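Local coordinates for glycosyl hydrolases family 31 family protein (Aspergillus niger, PDB 6DRU), which releases alpha-xylose from the non-reducing terminal glucose of xyloglucan oligosaccharides as a family 31 alpha-xylosidase, at residues P676-Y686 and Q699-R709. Numbering follows the deposited sequence.
Sequences PWTYWWTNETY and QHIPVFHLGSR. With NAG (2-acetamido-2-deoxy-beta-D-glucopyranose), chain K.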
# COMPACT_ATOMS: atom_id res chain seq x y z
N PRO A 676 -20.14 57.36 18.83
CA PRO A 676 -19.42 56.59 19.84
C PRO A 676 -17.93 56.42 19.55
O PRO A 676 -17.15 56.11 20.46
CB PRO A 676 -20.14 55.23 19.82
CG PRO A 676 -21.13 55.29 18.66
CD PRO A 676 -20.80 56.49 17.85
N TRP A 677 -17.53 56.62 18.30
CA TRP A 677 -16.15 56.38 17.89
C TRP A 677 -15.34 57.66 18.05
O TRP A 677 -15.65 58.69 17.44
CB TRP A 677 -16.09 55.89 16.44
CG TRP A 677 -16.77 54.57 16.23
CD1 TRP A 677 -17.94 54.35 15.57
CD2 TRP A 677 -16.31 53.29 16.68
NE1 TRP A 677 -18.25 53.01 15.59
CE2 TRP A 677 -17.27 52.34 16.26
CE3 TRP A 677 -15.20 52.85 17.40
CZ2 TRP A 677 -17.13 50.97 16.53
CZ3 TRP A 677 -15.06 51.49 17.67
CH2 TRP A 677 -16.03 50.57 17.24
N THR A 678 -14.29 57.60 18.87
CA THR A 678 -13.38 58.72 19.10
C THR A 678 -12.03 58.38 18.50
O THR A 678 -11.41 57.38 18.87
CB THR A 678 -13.24 59.01 20.59
OG1 THR A 678 -14.53 59.29 21.15
CG2 THR A 678 -12.32 60.21 20.81
N TYR A 679 -11.57 59.22 17.56
CA TYR A 679 -10.26 59.02 16.97
C TYR A 679 -9.17 59.30 18.00
O TYR A 679 -9.26 60.26 18.77
CB TYR A 679 -10.09 59.92 15.75
CG TYR A 679 -8.92 59.53 14.87
CD1 TYR A 679 -8.84 58.27 14.31
CD2 TYR A 679 -7.91 60.44 14.58
CE1 TYR A 679 -7.78 57.91 13.50
CE2 TYR A 679 -6.85 60.09 13.77
CZ TYR A 679 -6.79 58.82 13.23
OH TYR A 679 -5.73 58.47 12.43
N TRP A 680 -8.15 58.44 18.02
CA TRP A 680 -7.16 58.49 19.09
C TRP A 680 -6.32 59.76 19.02
O TRP A 680 -5.99 60.35 20.06
CB TRP A 680 -6.26 57.26 19.02
CG TRP A 680 -5.30 57.14 20.16
CD1 TRP A 680 -4.04 57.66 20.25
CD2 TRP A 680 -5.53 56.45 21.40
NE1 TRP A 680 -3.47 57.34 21.46
CE2 TRP A 680 -4.37 56.59 22.18
CE3 TRP A 680 -6.61 55.72 21.92
CZ2 TRP A 680 -4.25 56.04 23.45
CZ3 TRP A 680 -6.49 55.17 23.18
CH2 TRP A 680 -5.32 55.33 23.94
N TRP A 681 -5.97 60.20 17.82
CA TRP A 681 -4.98 61.27 17.67
C TRP A 681 -5.60 62.66 17.64
O TRP A 681 -4.90 63.64 17.94
CB TRP A 681 -4.15 61.04 16.41
CG TRP A 681 -3.56 59.67 16.38
CD1 TRP A 681 -3.90 58.65 15.55
CD2 TRP A 681 -2.53 59.16 17.24
NE1 TRP A 681 -3.14 57.54 15.82
CE2 TRP A 681 -2.29 57.83 16.86
CE3 TRP A 681 -1.78 59.71 18.28
CZ2 TRP A 681 -1.34 57.03 17.49
CZ3 TRP A 681 -0.84 58.92 18.91
CH2 TRP A 681 -0.62 57.59 18.51
N THR A 682 -6.87 62.79 17.28
CA THR A 682 -7.53 64.08 17.22
C THR A 682 -8.64 64.24 18.26
O THR A 682 -9.16 65.35 18.42
CB THR A 682 -8.12 64.33 15.83
OG1 THR A 682 -9.27 63.51 15.63
CG2 THR A 682 -7.09 64.01 14.75
N ASN A 683 -9.02 63.16 18.95
CA ASN A 683 -10.11 63.16 19.92
C ASN A 683 -11.45 63.55 19.30
O ASN A 683 -12.39 63.89 20.02
CB ASN A 683 -9.80 64.08 21.11
CG ASN A 683 -8.78 63.47 22.05
OD1 ASN A 683 -8.83 62.28 22.35
ND2 ASN A 683 -7.85 64.30 22.52
N GLU A 684 -11.55 63.49 17.98
CA GLU A 684 -12.79 63.81 17.30
C GLU A 684 -13.71 62.60 17.29
O GLU A 684 -13.26 61.46 17.14
CB GLU A 684 -12.52 64.28 15.87
CG GLU A 684 -13.77 64.60 15.06
CD GLU A 684 -13.48 65.42 13.83
OE1 GLU A 684 -12.50 66.20 13.84
OE2 GLU A 684 -14.23 65.28 12.84
N THR A 685 -15.01 62.85 17.45
CA THR A 685 -16.01 61.80 17.51
C THR A 685 -16.71 61.67 16.17
O THR A 685 -16.93 62.66 15.47
CB THR A 685 -17.03 62.07 18.62
OG1 THR A 685 -17.81 63.23 18.28
CG2 THR A 685 -16.32 62.31 19.94
N TYR A 686 -17.05 60.43 15.82
CA TYR A 686 -17.73 60.13 14.57
C TYR A 686 -18.91 59.20 14.84
O TYR A 686 -18.94 58.48 15.84
CB TYR A 686 -16.79 59.47 13.55
CG TYR A 686 -15.56 60.29 13.21
CD1 TYR A 686 -14.47 60.34 14.08
CD2 TYR A 686 -15.48 60.99 12.02
CE1 TYR A 686 -13.35 61.08 13.77
CE2 TYR A 686 -14.35 61.73 11.70
CZ TYR A 686 -13.29 61.78 12.58
OH TYR A 686 -12.17 62.51 12.27
N GLN A 699 3.54 58.92 11.84
CA GLN A 699 3.65 58.66 13.27
C GLN A 699 2.34 58.19 13.90
O GLN A 699 2.34 57.81 15.07
CB GLN A 699 4.14 59.91 14.00
CG GLN A 699 4.96 60.86 13.15
CD GLN A 699 4.10 61.83 12.36
OE1 GLN A 699 2.98 62.14 12.75
NE2 GLN A 699 4.63 62.31 11.24
N HIS A 700 1.23 58.23 13.16
CA HIS A 700 -0.08 57.89 13.69
C HIS A 700 -0.64 56.68 12.97
O HIS A 700 -0.66 56.64 11.73
CB HIS A 700 -1.04 59.08 13.57
CG HIS A 700 -0.68 60.24 14.43
ND1 HIS A 700 0.18 60.14 15.51
CD2 HIS A 700 -1.04 61.55 14.37
CE1 HIS A 700 0.32 61.32 16.08
NE2 HIS A 700 -0.41 62.19 15.40
N ILE A 701 -1.09 55.69 13.73
CA ILE A 701 -1.78 54.52 13.19
C ILE A 701 -3.27 54.69 13.43
O ILE A 701 -3.67 55.00 14.56
CB ILE A 701 -1.27 53.21 13.82
CG1 ILE A 701 -2.07 52.02 13.28
CG2 ILE A 701 -1.29 53.27 15.34
CD1 ILE A 701 -1.59 50.69 13.78
N PRO A 702 -4.12 54.53 12.41
CA PRO A 702 -5.56 54.76 12.59
C PRO A 702 -6.17 53.87 13.66
O PRO A 702 -6.27 52.65 13.49
CB PRO A 702 -6.14 54.46 11.21
CG PRO A 702 -5.01 54.71 10.26
CD PRO A 702 -3.77 54.28 11.00
N VAL A 703 -6.56 54.48 14.78
CA VAL A 703 -7.15 53.77 15.91
C VAL A 703 -8.28 54.61 16.47
O VAL A 703 -8.09 55.79 16.78
CB VAL A 703 -6.11 53.47 17.01
CG1 VAL A 703 -6.80 53.00 18.28
CG2 VAL A 703 -5.11 52.43 16.53
N PHE A 704 -9.46 54.02 16.60
CA PHE A 704 -10.60 54.62 17.28
C PHE A 704 -10.84 53.88 18.59
O PHE A 704 -10.29 52.80 18.83
CB PHE A 704 -11.86 54.58 16.41
CG PHE A 704 -11.71 55.29 15.09
CD1 PHE A 704 -11.07 54.67 14.03
CD2 PHE A 704 -12.22 56.56 14.92
CE1 PHE A 704 -10.93 55.32 12.82
CE2 PHE A 704 -12.09 57.21 13.71
CZ PHE A 704 -11.45 56.58 12.66
N HIS A 705 -11.68 54.47 19.44
CA HIS A 705 -11.99 53.81 20.70
C HIS A 705 -13.41 54.15 21.13
O HIS A 705 -13.89 55.26 20.90
CB HIS A 705 -10.99 54.19 21.80
CG HIS A 705 -11.09 55.61 22.26
ND1 HIS A 705 -12.01 56.02 23.20
CD2 HIS A 705 -10.38 56.71 21.92
CE1 HIS A 705 -11.86 57.32 23.42
NE2 HIS A 705 -10.88 57.76 22.65
N LEU A 706 -14.07 53.17 21.74
CA LEU A 706 -15.39 53.36 22.32
C LEU A 706 -15.25 53.75 23.79
O LEU A 706 -14.28 53.39 24.46
CB LEU A 706 -16.22 52.08 22.20
CG LEU A 706 -16.54 51.62 20.78
CD1 LEU A 706 -17.13 50.22 20.78
CD2 LEU A 706 -17.49 52.60 20.11
N GLY A 707 -16.23 54.50 24.28
CA GLY A 707 -16.15 55.02 25.62
C GLY A 707 -15.02 56.03 25.74
O GLY A 707 -14.46 56.52 24.76
N SER A 708 -14.68 56.34 26.99
CA SER A 708 -13.61 57.29 27.26
C SER A 708 -12.26 56.59 27.21
O SER A 708 -12.13 55.40 27.49
CB SER A 708 -13.80 57.95 28.62
OG SER A 708 -12.57 58.44 29.13
N ARG A 709 -11.23 57.36 26.84
CA ARG A 709 -9.89 56.80 26.77
C ARG A 709 -9.36 56.48 28.16
O ARG A 709 -8.65 55.48 28.35
CB ARG A 709 -8.94 57.77 26.07
CG ARG A 709 -7.48 57.38 26.20
CD ARG A 709 -6.55 58.57 26.01
NE ARG A 709 -6.59 59.09 24.65
CZ ARG A 709 -5.55 59.65 24.05
NH1 ARG A 709 -4.39 59.75 24.69
NH2 ARG A 709 -5.66 60.10 22.81
C1 NAG K . -6.94 63.67 23.45
C2 NAG K . -5.79 64.64 23.42
C3 NAG K . -4.65 64.17 24.24
C4 NAG K . -5.12 63.83 25.64
C5 NAG K . -6.31 62.89 25.59
C6 NAG K . -6.85 62.65 26.98
C7 NAG K . -5.51 66.11 21.46
C8 NAG K . -6.10 67.27 22.23
N2 NAG K . -5.38 64.84 22.07
O3 NAG K . -3.65 65.17 24.26
O4 NAG K . -4.07 63.21 26.35
O5 NAG K . -7.32 63.45 24.79
O6 NAG K . -7.98 61.82 26.91
O7 NAG K . -5.16 66.26 20.31
O HOH W 1 -18.46 55.21 22.68
O HOH W 2 -15.60 57.17 22.17
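Arg-709 lays its guanidinium flat on the indole of Trp-680: the planes are only 7° apart, and Arg-709 CZ stands 4.0 Å from the centroid of the six-membered ring, a cation-pi stack. The opposite face of the guanidinium carries the N-acetylglucosamine covalently linked to Asn-683 ND2; the sugar's C5 lies 3.7 Å from Arg-709 CZ, which makes a three-layer sandwich of indole, guanidinium and sugar. Although the two side chains approach at about a right angle, their flat ends stack; CG of Trp-680, anti to its N, turns the indole toward the second segment.

Trp-681 meets the second segment in two ways. Its five-membered ring and the His-700 imidazole form an offset stack, with centroids 3.9 Å apart and planes at 9°, while Trp-680 CD1 touches the other indole face. At the edge, Trp-681 NE1 donates to Ile-701 O at 2.9 Å; the bond is nearly straight (168°), yet the donor sits above the carbonyl plane.

Strands 677-679 and 703-705 pair antiparallel in the sheet of the C-terminal domain. Thr-678 and His-705 form the hydrogen-bonded pair, and Thr-678 CB rests over the imidazole face. On the other side of the sheet, the Phe-704 ring receives Tyr-679 CD1 on one face and turns an edge toward the face of Tyr-686, a cluster covered by Val-692 and Val-694 of strand 690-695. Leu-706 CD2 makes a CH-pi contact 3.5 Å from the centroid of the Trp-677 six-membered ring.

The indole and sugar on its two faces should restrict how the Arg-709 guanidinium turns, holding the N-linked sugar against the protein, while the indole N-H bond and histidine stack together probably limit rotation of Trp-681.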